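Local structure of monovalent Na+/H+ antiporter subunit A (Dietzia sp. DQ12-45-1b, 7D3U) at residues R620-A625 against R672-V677. The protein probably exchanges monovalent cations such as sodium for protons across the cell membrane, as one subunit of the multi-subunit Mrp antiporter complex. Sequence-based numbering, arbitrary orientation.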
ATOM      1  N   ARG B 620      12.808   4.346  31.868  1.00 81.35           N
ATOM      2  CA  ARG B 620      13.563   3.158  31.500  1.00 81.35           C
ATOM      3  C   ARG B 620      12.890   1.867  31.942  1.00 81.35           C
ATOM      4  O   ARG B 620      13.461   0.791  31.747  1.00 81.35           O
ATOM      5  CB  ARG B 620      14.974   3.227  32.090  1.00 81.35           C
ATOM      6  CG  ARG B 620      15.887   4.217  31.394  1.00 81.35           C
ATOM      7  CD  ARG B 620      16.982   4.703  32.328  1.00 81.35           C
ATOM      8  NE  ARG B 620      16.451   5.518  33.417  1.00 81.35           N
ATOM      9  CZ  ARG B 620      17.187   6.315  34.183  1.00 81.35           C
ATOM     10  NH1 ARG B 620      18.495   6.410  33.983  1.00 81.35           N
ATOM     11  NH2 ARG B 620      16.615   7.020  35.151  1.00 81.35           N
ATOM     12  N   SER B 621      11.699   1.943  32.529  1.00 78.44           N
ATOM     13  CA  SER B 621      10.978   0.769  32.995  1.00 78.44           C
ATOM     14  C   SER B 621       9.564   0.790  32.440  1.00 78.44           C
ATOM     15  O   SER B 621       8.926   1.846  32.387  1.00 78.44           O
ATOM     16  CB  SER B 621      10.938   0.711  34.521  1.00 78.44           C
ATOM     17  OG  SER B 621       9.717   1.235  35.010  1.00 78.44           O
ATOM     18  N   ARG B 622       9.076  -0.381  32.029  1.00 75.79           N
ATOM     19  CA  ARG B 622       7.775  -0.463  31.376  1.00 75.79           C
ATOM     20  C   ARG B 622       6.630  -0.029  32.282  1.00 75.79           C
ATOM     21  O   ARG B 622       5.580   0.380  31.776  1.00 75.79           O
ATOM     22  CB  ARG B 622       7.525  -1.887  30.880  1.00 75.79           C
ATOM     23  CG  ARG B 622       8.462  -2.332  29.774  1.00 75.79           C
ATOM     24  CD  ARG B 622       8.112  -3.723  29.281  1.00 75.79           C
ATOM     25  NE  ARG B 622       9.016  -4.178  28.232  1.00 75.79           N
ATOM     26  CZ  ARG B 622       8.887  -3.862  26.950  1.00 75.79           C
ATOM     27  NH1 ARG B 622       7.891  -3.083  26.556  1.00 75.79           N
ATOM     28  NH2 ARG B 622       9.757  -4.319  26.062  1.00 75.79           N
ATOM     29  N   LEU B 623       6.800  -0.104  33.602  1.00 75.60           N
ATOM     30  CA  LEU B 623       5.715   0.282  34.498  1.00 75.60           C
ATOM     31  C   LEU B 623       5.638   1.793  34.669  1.00 75.60           C
ATOM     32  O   LEU B 623       4.541   2.366  34.674  1.00 75.60           O
ATOM     33  CB  LEU B 623       5.884  -0.397  35.854  1.00 75.60           C
ATOM     34  CG  LEU B 623       4.909   0.087  36.922  1.00 75.60           C
ATOM     35  CD1 LEU B 623       3.492  -0.288  36.553  1.00 75.60           C
ATOM     36  CD2 LEU B 623       5.282  -0.500  38.256  1.00 75.60           C
ATOM     37  N   GLY B 624       6.785   2.455  34.822  1.00 77.32           N
ATOM     38  CA  GLY B 624       6.787   3.905  34.817  1.00 77.32           C
ATOM     39  C   GLY B 624       6.194   4.473  33.545  1.00 77.32           C
ATOM     40  O   GLY B 624       5.519   5.505  33.576  1.00 77.32           O
ATOM     41  N   ALA B 625       6.397   3.787  32.420  1.00 75.67           N
ATOM     42  CA  ALA B 625       5.871   4.271  31.151  1.00 75.67           C
ATOM     43  C   ALA B 625       4.351   4.173  31.098  1.00 75.67           C
ATOM     44  O   ALA B 625       3.687   5.090  30.611  1.00 75.67           O
ATOM     45  CB  ALA B 625       6.498   3.494  29.999  1.00 75.67           C
ATOM     46  N   ARG B 672      10.738  -6.308  32.130  1.00 83.58           N
ATOM     47  CA  ARG B 672      10.447  -5.184  33.012  1.00 83.58           C
ATOM     48  C   ARG B 672      11.015  -3.872  32.494  1.00 83.58           C
ATOM     49  O   ARG B 672      10.453  -2.809  32.772  1.00 83.58           O
ATOM     50  CB  ARG B 672      10.992  -5.463  34.411  1.00 83.58           C
ATOM     51  CG  ARG B 672      10.331  -6.637  35.107  1.00 83.58           C
ATOM     52  CD  ARG B 672      10.215  -6.393  36.599  1.00 83.58           C
ATOM     53  NE  ARG B 672       9.076  -7.099  37.176  1.00 83.58           N
ATOM     54  CZ  ARG B 672       8.637  -6.919  38.417  1.00 83.58           C
ATOM     55  NH1 ARG B 672       9.244  -6.053  39.217  1.00 83.58           N
ATOM     56  NH2 ARG B 672       7.592  -7.606  38.858  1.00 83.58           N
ATOM     57  N   ALA B 673      12.117  -3.916  31.753  1.00 79.73           N
ATOM     58  CA  ALA B 673      12.796  -2.716  31.295  1.00 79.73           C
ATOM     59  C   ALA B 673      12.790  -2.659  29.777  1.00 79.73           C
ATOM     60  O   ALA B 673      12.881  -3.692  29.107  1.00 79.73           O
ATOM     61  CB  ALA B 673      14.237  -2.664  31.810  1.00 79.73           C
ATOM     62  N   PHE B 674      12.673  -1.447  29.241  1.00 76.60           N
ATOM     63  CA  PHE B 674      12.761  -1.260  27.803  1.00 76.60           C
ATOM     64  C   PHE B 674      14.126  -1.705  27.295  1.00 76.60           C
ATOM     65  O   PHE B 674      15.101  -1.796  28.046  1.00 76.60           O
ATOM     66  CB  PHE B 674      12.524   0.202  27.436  1.00 76.60           C
ATOM     67  CG  PHE B 674      11.111   0.655  27.635  1.00 76.60           C
ATOM     68  CD1 PHE B 674      10.055  -0.190  27.360  1.00 76.60           C
ATOM     69  CD2 PHE B 674      10.840   1.927  28.097  1.00 76.60           C
ATOM     70  CE1 PHE B 674       8.755   0.228  27.541  1.00 76.60           C
ATOM     71  CE2 PHE B 674       9.544   2.348  28.279  1.00 76.60           C
ATOM     72  CZ  PHE B 674       8.502   1.497  28.002  1.00 76.60           C
ATOM     73  N   HIS B 675      14.191  -1.982  25.999  1.00 81.70           N
ATOM     74  CA  HIS B 675      15.450  -2.387  25.395  1.00 81.70           C
ATOM     75  C   HIS B 675      16.409  -1.206  25.354  1.00 81.70           C
ATOM     76  O   HIS B 675      16.029  -0.096  24.970  1.00 81.70           O
ATOM     77  CB  HIS B 675      15.211  -2.930  23.990  1.00 81.70           C
ATOM     78  CG  HIS B 675      14.397  -4.184  23.954  1.00 81.70           C
ATOM     79  ND1 HIS B 675      13.027  -4.187  24.091  1.00 81.70           N
ATOM     80  CD2 HIS B 675      14.762  -5.478  23.793  1.00 81.70           C
ATOM     81  CE1 HIS B 675      12.582  -5.429  24.018  1.00 81.70           C
ATOM     82  NE2 HIS B 675      13.615  -6.231  23.837  1.00 81.70           N
ATOM     83  N   THR B 676      17.651  -1.440  25.762  1.00 81.83           N
ATOM     84  CA  THR B 676      18.641  -0.371  25.781  1.00 81.83           C
ATOM     85  C   THR B 676      19.077  -0.044  24.357  1.00 81.83           C
ATOM     86  O   THR B 676      19.594  -0.908  23.642  1.00 81.83           O
ATOM     87  CB  THR B 676      19.840  -0.773  26.639  1.00 81.83           C
ATOM     88  OG1 THR B 676      20.428  -1.970  26.113  1.00 81.83           O
ATOM     89  CG2 THR B 676      19.422  -0.999  28.085  1.00 81.83           C
ATOM     90  N   VAL B 677      18.861   1.200  23.946  1.00 83.03           N
ATOM     91  CA  VAL B 677      19.219   1.668  22.614  1.00 83.03           C
ATOM     92  C   VAL B 677      20.503   2.480  22.715  1.00 83.03           C
ATOM     93  O   VAL B 677      20.662   3.303  23.625  1.00 83.03           O
ATOM     94  CB  VAL B 677      18.078   2.485  21.984  1.00 83.03           C
ATOM     95  CG1 VAL B 677      17.674   3.628  22.892  1.00 83.03           C
ATOM     96  CG2 VAL B 677      18.483   3.001  20.614  1.00 83.03           C
TER
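Helix 622-642, a predicted transmembrane helix in the MBH subunit D family region, begins where the loop between helices 646-667 and 682-701 runs past it, and the loop backbone supplies an acceptor to the helix start. Within 620-625, Ser621 is the N-cap: its OG accepts from Gly624 N at 3.2 Å, and its carbonyl oxygen takes the N-H of Ala625 in the first helical turn. The N-H of Arg622, in that same turn, is instead satisfied from across the contact by Arg672 O, 2.9 Å from Arg622 N; the bond is nearly straight (169°) and lies in the carbonyl plane. A weak return bond runs from Phe674 N to Arg620 O, over 3.5 Å.

Apolar packing centres on the Phe674 ring. Its tip, CZ, comes within 3.5 Å of Ala625 CB, which lies at the ring edge, while the backbone of Ser621 and Arg622 crosses one face. Arg622, its CG anti to the carbonyl carbon (chi1 -66°) and its chain extended to NE, crosses the ring obliquely, its CG 3.4 Å from Phe674 CE1. The guanidinium stands almost upright to the ring, the planes 83° apart, so that NH1 meets the ring edge in its plane and CD1 lies over a guanidinium face. His675 CE1 touches the guanidinium edge, 3.7 Å from Arg622 NH2.

The charged ends look outward: Arg622 NH2 forms a salt bridge with Asp97 of subunit C, and Arg672 hydrogen-bonds Ser95 of subunit G. The chemistry thus implies a division of labour: one strong backbone bond, a weak second one and the Phe674 packing fasten loop to helix start, while the arginines engage neighbouring subunits, Arg622's charge probably stabilised by its acidic partner.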